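Local coordinates for protein LAE5 (Uncultured bacterium, PDB 5JD3) that probably hydrolyses carboxylic esters, as an alpha/beta-fold esterase of the GDSL-like lipase/acylhydrolase family recovered from a lake metagenome, at residues G27-I32 / R77-G82; S36-G41 / S57-L62; D105-M110 / K151-L156. All coordinates share one frame; numbering follows the deposited sequence.

Contact 1: residues G27-I32 / R77-G82; sequences GSKLVI and RLVNQG
K29 to I32 runs parallel to R77 to N80, with short strand axes that approach to 4.6 Å at an angle of 18°, and five backbone hydrogen bonds join the two segments, from R77 N to S28 O through to Q81 N to I32 O. K29 and R77 leave on the same face. R77 is fully extended, whereas K29 turns at its third torsion (76°), and this bend carries K29 NZ to a place 3.9 Å above the R77 guanidinium plane, over its centre. K29 CD lies 3.7 Å from R77 NE and also touches V79 CG2. The two cations each have another partner: R77 NE forms a salt bridge with E49, which makes a long, weak ion pair with K29 NZ, and NZ is hydrogen-bonded to L102 O. In topology the pair is a beta-alpha-beta crossover, joined through helix 59-70, with 77-82 at the border of the parallel sheet. Further along the K29 face, V31 CG2 packs on V79 CB at 3.8 Å. The reverse face is aliphatic at L30, I32 and L78: L78 CG meets L30 CD2 at 4.2 Å, L78 CD2 meets I32 CD1 at 4.3 Å, and L78 also rests on N64 and L67 of that helix. It turns polar at N80, which closes an Asx turn, its OD1 accepting from G82 N at 2.9 Å, while its ND2 donates to T38 O and H55 O.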
loop_
_atom_site.group_PDB
_atom_site.type_symbol
_atom_site.label_atom_id
_atom_site.label_comp_id
_atom_site.label_asym_id
_atom_site.label_seq_id
_atom_site.Cartn_x
_atom_site.Cartn_y
_atom_site.Cartn_z
ATOM N N GLY A 27 -5.087 17.579 11.479
ATOM C CA GLY A 27 -3.962 18.348 10.980
ATOM C C GLY A 27 -2.700 17.532 10.783
ATOM O O GLY A 27 -1.610 18.086 10.648
ATOM N N SER A 28 -2.846 16.210 10.762
ATOM C CA SER A 28 -1.702 15.316 10.615
ATOM C C SER A 28 -1.318 15.122 9.152
ATOM O O SER A 28 -2.151 15.269 8.259
ATOM C CB SER A 28 -2.001 13.960 11.254
ATOM O OG SER A 28 -2.315 14.100 12.628
ATOM N N LYS A 29 -0.052 14.790 8.914
ATOM C CA LYS A 29 0.408 14.485 7.565
ATOM C C LYS A 29 0.666 12.992 7.393
ATOM O O LYS A 29 1.483 12.405 8.102
ATOM C CB LYS A 29 1.676 15.270 7.224
ATOM C CG LYS A 29 2.343 14.795 5.937
ATOM C CD LYS A 29 3.140 15.897 5.259
ATOM C CE LYS A 29 4.457 16.154 5.965
ATOM N NZ LYS A 29 5.387 16.950 5.114
ATOM N N LEU A 30 -0.038 12.387 6.442
ATOM C CA LEU A 30 0.122 10.970 6.149
ATOM C C LEU A 30 0.903 10.754 4.857
ATOM O O LEU A 30 0.515 11.243 3.796
ATOM C CB LEU A 30 -1.243 10.285 6.054
ATOM C CG LEU A 30 -1.256 8.870 5.472
ATOM C CD1 LEU A 30 -0.469 7.905 6.346
ATOM C CD2 LEU A 30 -2.684 8.382 5.282
ATOM N N VAL A 31 2.006 10.018 4.953
ATOM C CA VAL A 31 2.804 9.682 3.783
ATOM C C VAL A 31 2.564 8.232 3.378
ATOM O O VAL A 31 2.802 7.312 4.160
ATOM C CB VAL A 31 4.309 9.904 4.034
ATOM C CG1 VAL A 31 5.139 9.232 2.951
ATOM C CG2 VAL A 31 4.619 11.391 4.108
ATOM N N ILE A 32 2.083 8.038 2.155
ATOM C CA ILE A 32 1.805 6.703 1.642
ATOM C C ILE A 32 2.812 6.326 0.562
ATOM O O ILE A 32 2.910 6.990 -0.471
ATOM C CB ILE A 32 0.375 6.603 1.081
ATOM C CG1 ILE A 32 -0.634 7.079 2.128
ATOM C CG2 ILE A 32 0.072 5.179 0.647
ATOM C CD1 ILE A 32 -2.062 7.118 1.631
ATOM N N ARG A 77 -3.386 15.886 5.653
ATOM C CA ARG A 77 -2.447 16.194 4.582
ATOM C C ARG A 77 -1.807 14.916 4.040
ATOM O O ARG A 77 -0.906 14.355 4.660
ATOM C CB ARG A 77 -1.380 17.159 5.098
ATOM C CG ARG A 77 -0.388 17.657 4.064
ATOM C CD ARG A 77 0.616 18.591 4.724
ATOM N NE ARG A 77 1.712 18.958 3.835
ATOM C CZ ARG A 77 2.736 19.726 4.192
ATOM N NH1 ARG A 77 2.806 20.208 5.426
ATOM N NH2 ARG A 77 3.691 20.010 3.318
ATOM N N LEU A 78 -2.277 14.457 2.884
ATOM C CA LEU A 78 -1.809 13.193 2.324
ATOM C C LEU A 78 -0.706 13.379 1.287
ATOM O O LEU A 78 -0.756 14.294 0.464
ATOM C CB LEU A 78 -2.975 12.418 1.705
ATOM C CG LEU A 78 -3.742 11.475 2.638
ATOM C CD1 LEU A 78 -4.546 12.249 3.674
ATOM C CD2 LEU A 78 -4.642 10.543 1.840
ATOM N N VAL A 79 0.290 12.498 1.337
ATOM C CA VAL A 79 1.417 12.541 0.413
ATOM C C VAL A 79 1.586 11.207 -0.309
ATOM O O VAL A 79 1.652 10.154 0.326
ATOM C CB VAL A 79 2.736 12.877 1.137
ATOM C CG1 VAL A 79 3.838 13.163 0.126
ATOM C CG2 VAL A 79 2.547 14.059 2.076
ATOM N N ASN A 80 1.660 11.253 -1.635
ATOM C CA ASN A 80 1.875 10.047 -2.426
ATOM C C ASN A 80 3.350 9.873 -2.774
ATOM O O ASN A 80 3.927 10.682 -3.500
ATOM C CB ASN A 80 1.031 10.085 -3.705
ATOM C CG ASN A 80 1.009 8.750 -4.438
ATOM O OD1 ASN A 80 1.872 7.894 -4.236
ATOM N ND2 ASN A 80 0.016 8.571 -5.301
ATOM N N GLN A 81 3.955 8.810 -2.256
ATOM C CA GLN A 81 5.352 8.511 -2.547
ATOM C C GLN A 81 5.499 7.146 -3.208
ATOM O O GLN A 81 6.472 6.432 -2.970
ATOM C CB GLN A 81 6.191 8.575 -1.269
ATOM C CG GLN A 81 6.482 9.989 -0.794
ATOM C CD GLN A 81 7.351 10.760 -1.770
ATOM O OE1 GLN A 81 8.461 10.340 -2.095
ATOM N NE2 GLN A 81 6.847 11.893 -2.245
ATOM N N GLY A 82 4.527 6.791 -4.043
ATOM C CA GLY A 82 4.553 5.522 -4.746
ATOM C C GLY A 82 5.396 5.565 -6.007
ATOM O O GLY A 82 5.267 6.479 -6.821
#

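Contact 2: residues S36-G41 / S57-L62; sequences SITDAG and SGYVAL
A40 and G58 bring the backbones together, CA to CA 5.0 Å, where the short helix 36-39 ends and helix 59-70 begins; T38 and V60 are the next closest pair. The first segment follows the opening strand of the sheet and begins with S36, the serine of the GDSL family's Gly-Asp-Ser motif; hydrogen-bonded through OG to H216 NE2, S36 is probably the nucleophile of a Ser-His-Asp triad. A40 leaves the helix with positive phi, and its carbonyl O accepts from S57 N at 3.2 Å. Beside this bond A40 CB sits 3.4 Å from G58 N, an approach possible because the N-cap residue G58 has no side chain there. Y59 reaches across next: with chi1 at 77°, CG stands between the backbone N and the carbonyl carbon, and the ring lies beside helix 36-39. Its hydroxyl meets T38 OG1 at 3.0 Å in a hydrogen bond that either group could donate. I37 O approaches the ring edge near its plane, 3.2 Å from Y59 CE2, and I37 CG2 also touches this carbon. V60 CG2 lies over one face of the same ring, towards the rim, and packs on T38 CG2. A water molecule bridges the two segments, donating to I37 O (2.8 Å) and T38 O (2.6 Å) and accepting a weak bond from V60 N.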
loop_
_atom_site.group_PDB
_atom_site.type_symbol
_atom_site.label_atom_id
_atom_site.label_comp_id
_atom_site.label_asym_id
_atom_site.label_seq_id
_atom_site.Cartn_x
_atom_site.Cartn_y
_atom_site.Cartn_z
ATOM N N SER A 36 3.453 0.822 -8.024
ATOM C CA SER A 36 2.604 1.507 -8.998
ATOM C C SER A 36 1.160 1.620 -8.529
ATOM O O SER A 36 0.432 2.517 -8.953
ATOM C CB SER A 36 2.648 0.790 -10.349
ATOM O OG SER A 36 1.826 -0.363 -10.340
ATOM N N ILE A 37 0.747 0.703 -7.660
ATOM C CA ILE A 37 -0.600 0.735 -7.107
ATOM C C ILE A 37 -0.761 1.977 -6.233
ATOM O O ILE A 37 -1.849 2.545 -6.135
ATOM C CB ILE A 37 -0.907 -0.539 -6.296
ATOM C CG1 ILE A 37 -0.673 -1.778 -7.161
ATOM C CG2 ILE A 37 -2.340 -0.523 -5.784
ATOM C CD1 ILE A 37 -1.511 -1.807 -8.423
ATOM N N THR A 38 0.336 2.403 -5.615
ATOM C CA THR A 38 0.357 3.652 -4.865
ATOM C C THR A 38 0.622 4.827 -5.805
ATOM O O THR A 38 -0.037 5.864 -5.719
ATOM C CB THR A 38 1.425 3.630 -3.756
ATOM O OG1 THR A 38 1.184 2.519 -2.885
ATOM C CG2 THR A 38 1.386 4.916 -2.947
ATOM N N ASP A 39 1.592 4.644 -6.699
ATOM C CA ASP A 39 1.959 5.646 -7.700
ATOM C C ASP A 39 0.741 6.120 -8.485
ATOM O O ASP A 39 0.386 7.298 -8.443
ATOM C CB ASP A 39 3.011 5.070 -8.655
ATOM C CG ASP A 39 3.680 6.133 -9.515
ATOM O OD1 ASP A 39 3.077 7.198 -9.757
ATOM O OD2 ASP A 39 4.820 5.889 -9.960
ATOM N N ALA A 40 0.120 5.190 -9.208
ATOM C CA ALA A 40 -1.100 5.453 -9.970
ATOM C C ALA A 40 -0.939 6.581 -10.990
ATOM O O ALA A 40 -1.903 7.273 -11.316
ATOM C CB ALA A 40 -2.252 5.762 -9.023
ATOM N N GLY A 41 0.280 6.761 -11.489
ATOM C CA GLY A 41 0.537 7.715 -12.554
ATOM C C GLY A 41 0.627 9.165 -12.117
ATOM O O GLY A 41 0.350 10.071 -12.901
ATOM N N SER A 57 -4.378 8.699 -9.975
ATOM C CA SER A 57 -5.787 8.367 -10.156
ATOM C C SER A 57 -6.128 7.020 -9.526
ATOM O O SER A 57 -7.005 6.302 -10.009
ATOM C CB SER A 57 -6.143 8.358 -11.643
ATOM O OG SER A 57 -5.402 7.375 -12.344
ATOM N N GLY A 58 -5.432 6.684 -8.444
ATOM C CA GLY A 58 -5.636 5.419 -7.762
ATOM C C GLY A 58 -6.260 5.582 -6.388
ATOM O O GLY A 58 -6.962 6.560 -6.133
ATOM N N TYR A 59 -5.994 4.628 -5.500
ATOM C CA TYR A 59 -6.636 4.608 -4.189
ATOM C C TYR A 59 -6.163 5.755 -3.300
ATOM O O TYR A 59 -6.918 6.244 -2.461
ATOM C CB TYR A 59 -6.400 3.261 -3.492
ATOM C CG TYR A 59 -5.024 3.071 -2.886
ATOM C CD1 TYR A 59 -4.779 3.389 -1.554
ATOM C CD2 TYR A 59 -3.977 2.550 -3.635
ATOM C CE1 TYR A 59 -3.528 3.210 -0.992
ATOM C CE2 TYR A 59 -2.721 2.366 -3.081
ATOM C CZ TYR A 59 -2.504 2.698 -1.760
ATOM O OH TYR A 59 -1.256 2.517 -1.205
ATOM N N VAL A 60 -4.917 6.181 -3.484
ATOM C CA VAL A 60 -4.378 7.304 -2.724
ATOM C C VAL A 60 -5.174 8.571 -3.023
ATOM O O VAL A 60 -5.529 9.323 -2.115
ATOM C CB VAL A 60 -2.886 7.538 -3.035
ATOM C CG1 VAL A 60 -2.418 8.869 -2.461
ATOM C CG2 VAL A 60 -2.045 6.392 -2.494
ATOM N N ALA A 61 -5.462 8.794 -4.301
ATOM C CA ALA A 61 -6.282 9.926 -4.715
ATOM C C ALA A 61 -7.712 9.765 -4.210
ATOM O O ALA A 61 -8.389 10.747 -3.906
ATOM C CB ALA A 61 -6.265 10.072 -6.226
ATOM N N LEU A 62 -8.164 8.519 -4.124
ATOM C CA LEU A 62 -9.495 8.219 -3.610
ATOM C C LEU A 62 -9.580 8.514 -2.119
ATOM O O LEU A 62 -10.569 9.069 -1.643
ATOM C CB LEU A 62 -9.860 6.759 -3.883
ATOM C CG LEU A 62 -10.137 6.429 -5.350
ATOM C CD1 LEU A 62 -10.485 4.964 -5.519
ATOM C CD2 LEU A 62 -11.253 7.309 -5.881
HETATM O O HOH W 1 -2.512 5.192 -5.671
#

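Contact 3: residues D105-M110 / K151-L156; sequences DYVAMM and KGMILL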
loop_
_atom_site.group_PDB
_atom_site.type_symbol
_atom_site.label_atom_id
_atom_site.label_comp_id
_atom_site.label_asym_id
_atom_site.label_seq_id
_atom_site.Cartn_x
_atom_site.Cartn_y
_atom_site.Cartn_z
ATOM N N ASP A 105 3.537 12.461 10.212
ATOM C CA ASP A 105 2.908 12.066 11.465
ATOM C C ASP A 105 2.484 10.607 11.378
ATOM O O ASP A 105 2.491 9.882 12.371
ATOM C CB ASP A 105 1.704 12.960 11.769
ATOM C CG ASP A 105 2.089 14.415 11.936
ATOM O OD1 ASP A 105 2.965 14.708 12.777
ATOM O OD2 ASP A 105 1.522 15.267 11.219
ATOM N N TYR A 106 2.119 10.188 10.172
ATOM C CA TYR A 106 1.740 8.807 9.911
ATOM C C TYR A 106 2.398 8.309 8.630
ATOM O O TYR A 106 2.630 9.082 7.701
ATOM C CB TYR A 106 0.220 8.671 9.800
ATOM C CG TYR A 106 -0.539 9.030 11.056
ATOM C CD1 TYR A 106 -0.855 8.062 11.999
ATOM C CD2 TYR A 106 -0.951 10.334 11.293
ATOM C CE1 TYR A 106 -1.553 8.383 13.147
ATOM C CE2 TYR A 106 -1.650 10.665 12.437
ATOM C CZ TYR A 106 -1.949 9.687 13.361
ATOM O OH TYR A 106 -2.644 10.015 14.501
ATOM N N VAL A 107 2.702 7.017 8.587
ATOM C CA VAL A 107 3.241 6.403 7.381
ATOM C C VAL A 107 2.445 5.160 7.005
ATOM O O VAL A 107 2.308 4.233 7.803
ATOM C CB VAL A 107 4.724 6.017 7.542
ATOM C CG1 VAL A 107 5.184 5.171 6.364
ATOM C CG2 VAL A 107 5.585 7.259 7.677
ATOM N N ALA A 108 1.914 5.153 5.788
ATOM C CA ALA A 108 1.245 3.976 5.257
ATOM C C ALA A 108 2.122 3.337 4.189
ATOM O O ALA A 108 2.587 4.012 3.272
ATOM C CB ALA A 108 -0.117 4.338 4.691
ATOM N N MET A 109 2.359 2.037 4.314
ATOM C CA MET A 109 3.214 1.340 3.365
ATOM C C MET A 109 2.524 0.130 2.752
ATOM O O MET A 109 1.935 -0.693 3.455
ATOM C CB MET A 109 4.521 0.912 4.036
ATOM C CG MET A 109 5.388 0.007 3.175
ATOM S SD MET A 109 7.062 -0.169 3.817
ATOM C CE MET A 109 6.732 -0.456 5.552
ATOM N N MET A 110 2.599 0.039 1.431
ATOM C CA MET A 110 2.078 -1.109 0.708
ATOM C C MET A 110 3.118 -1.608 -0.285
ATOM O O MET A 110 3.372 -0.971 -1.308
ATOM C CB MET A 110 0.781 -0.753 -0.011
ATOM C CG MET A 110 0.295 -1.846 -0.929
ATOM S SD MET A 110 -1.249 -1.437 -1.748
ATOM C CE MET A 110 -1.216 -2.659 -3.044
ATOM N N LYS A 151 3.341 8.944 14.838
ATOM C CA LYS A 151 2.202 8.715 15.721
ATOM C C LYS A 151 1.544 7.373 15.429
ATOM O O LYS A 151 0.885 6.792 16.291
ATOM C CB LYS A 151 1.175 9.841 15.582
ATOM C CG LYS A 151 1.622 11.172 16.160
ATOM C CD LYS A 151 0.465 12.156 16.234
ATOM C CE LYS A 151 0.866 13.426 16.964
ATOM N NZ LYS A 151 -0.282 14.360 17.129
ATOM N N GLY A 152 1.725 6.886 14.206
ATOM C CA GLY A 152 1.158 5.613 13.802
ATOM C C GLY A 152 1.687 5.152 12.460
ATOM O O GLY A 152 2.027 5.967 11.601
ATOM N N MET A 153 1.761 3.837 12.278
ATOM C CA MET A 153 2.236 3.271 11.023
ATOM C C MET A 153 1.274 2.209 10.504
ATOM O O MET A 153 0.909 1.281 11.225
ATOM C CB MET A 153 3.635 2.679 11.198
ATOM C CG MET A 153 4.320 2.340 9.885
ATOM S SD MET A 153 6.112 2.253 10.039
ATOM C CE MET A 153 6.588 2.147 8.315
ATOM N N ILE A 154 0.868 2.353 9.247
ATOM C CA ILE A 154 -0.104 1.449 8.645
ATOM C C ILE A 154 0.533 0.563 7.580
ATOM O O ILE A 154 1.186 1.054 6.660
ATOM C CB ILE A 154 -1.278 2.223 8.009
ATOM C CG1 ILE A 154 -1.956 3.126 9.043
ATOM C CG2 ILE A 154 -2.283 1.262 7.400
ATOM C CD1 ILE A 154 -1.518 4.574 8.977
ATOM N N LEU A 155 0.340 -0.745 7.709
ATOM C CA LEU A 155 0.852 -1.689 6.724
ATOM C C LEU A 155 -0.284 -2.287 5.903
ATOM O O LEU A 155 -1.165 -2.957 6.439
ATOM C CB LEU A 155 1.654 -2.800 7.405
ATOM C CG LEU A 155 2.869 -2.334 8.209
ATOM C CD1 LEU A 155 3.680 -3.521 8.708
ATOM C CD2 LEU A 155 3.732 -1.400 7.377
ATOM N N LEU A 156 -0.259 -2.031 4.599
ATOM C CA LEU A 156 -1.261 -2.577 3.692
ATOM C C LEU A 156 -0.701 -3.797 2.976
ATOM O O LEU A 156 0.322 -3.711 2.296
ATOM C CB LEU A 156 -1.716 -1.525 2.676
ATOM C CG LEU A 156 -2.497 -0.309 3.189
ATOM C CD1 LEU A 156 -1.572 0.765 3.747
ATOM C CD2 LEU A 156 -3.381 0.260 2.089
#
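Strands 106-110 and 152-156, paired from Y106 with G152 to M109 with L155, are the third and fourth members of the five-stranded parallel sheet in this alpha/beta fold, and helices 113-121 and 132-146 make the crossover between them. Their short axes approach to 4.7 Å at 13°, and five hydrogen bonds join the backbones; V107 N to G152 O is the long one at 3.3 Å. At the start, the Y106 ring lies against K151 and G152: K151 CB stands over one face in a CH-pi contact, 4.2 Å from the centroid and 25° off the normal. The hydroxyl of Y106 is hydrogen-bonded to A25 N, and F24 meets the ring edge-to-face. On the face of V107 and M109 the methionine tips gather. M109 turns at its last torsion (46°), which sets CE 3.6 Å from L155 CD2 and 3.8 Å from M153 CE; the latter methyl also touches V107 CG1 at 3.9 Å. W95 of helix 88-100 packs on both methionines. On the face of A108, I154 and L156, A108 CB is 4.0 Å from L156 CD1, and the M110 and L156 side chains cross at about a right angle, meeting at their CB atoms. Along V107-M110 and M153-L156 polarity thus rests with the paired peptides, while M109, M153 and L155 methyls make an apolar layer between sheet and helices 88-100 and 132-146.

Contacts 1 and 3 belong to one sheet: strands 29-34 and 106-110 are neighbours, bonded through V31 O and A108 N, and K29 N is held by D105 OD2. All three contacts are largely buried, but contact 1 takes in the border strand and begins with the K29 and R77 pair, R77 being exposed, whereas contact 3 is internal, its side-chain packing mainly apolar, with charged residues where the strands begin. Contact 2, nested within the chain loop closed by contact 1, has no strand pairing; it combines one direct backbone bond, a hydroxyl pair and a water with apolar packing. It meets contact 1 where I32 CG2 packs against Y59 OH, and contact 3 where I37 CG2 packs on M110 CE.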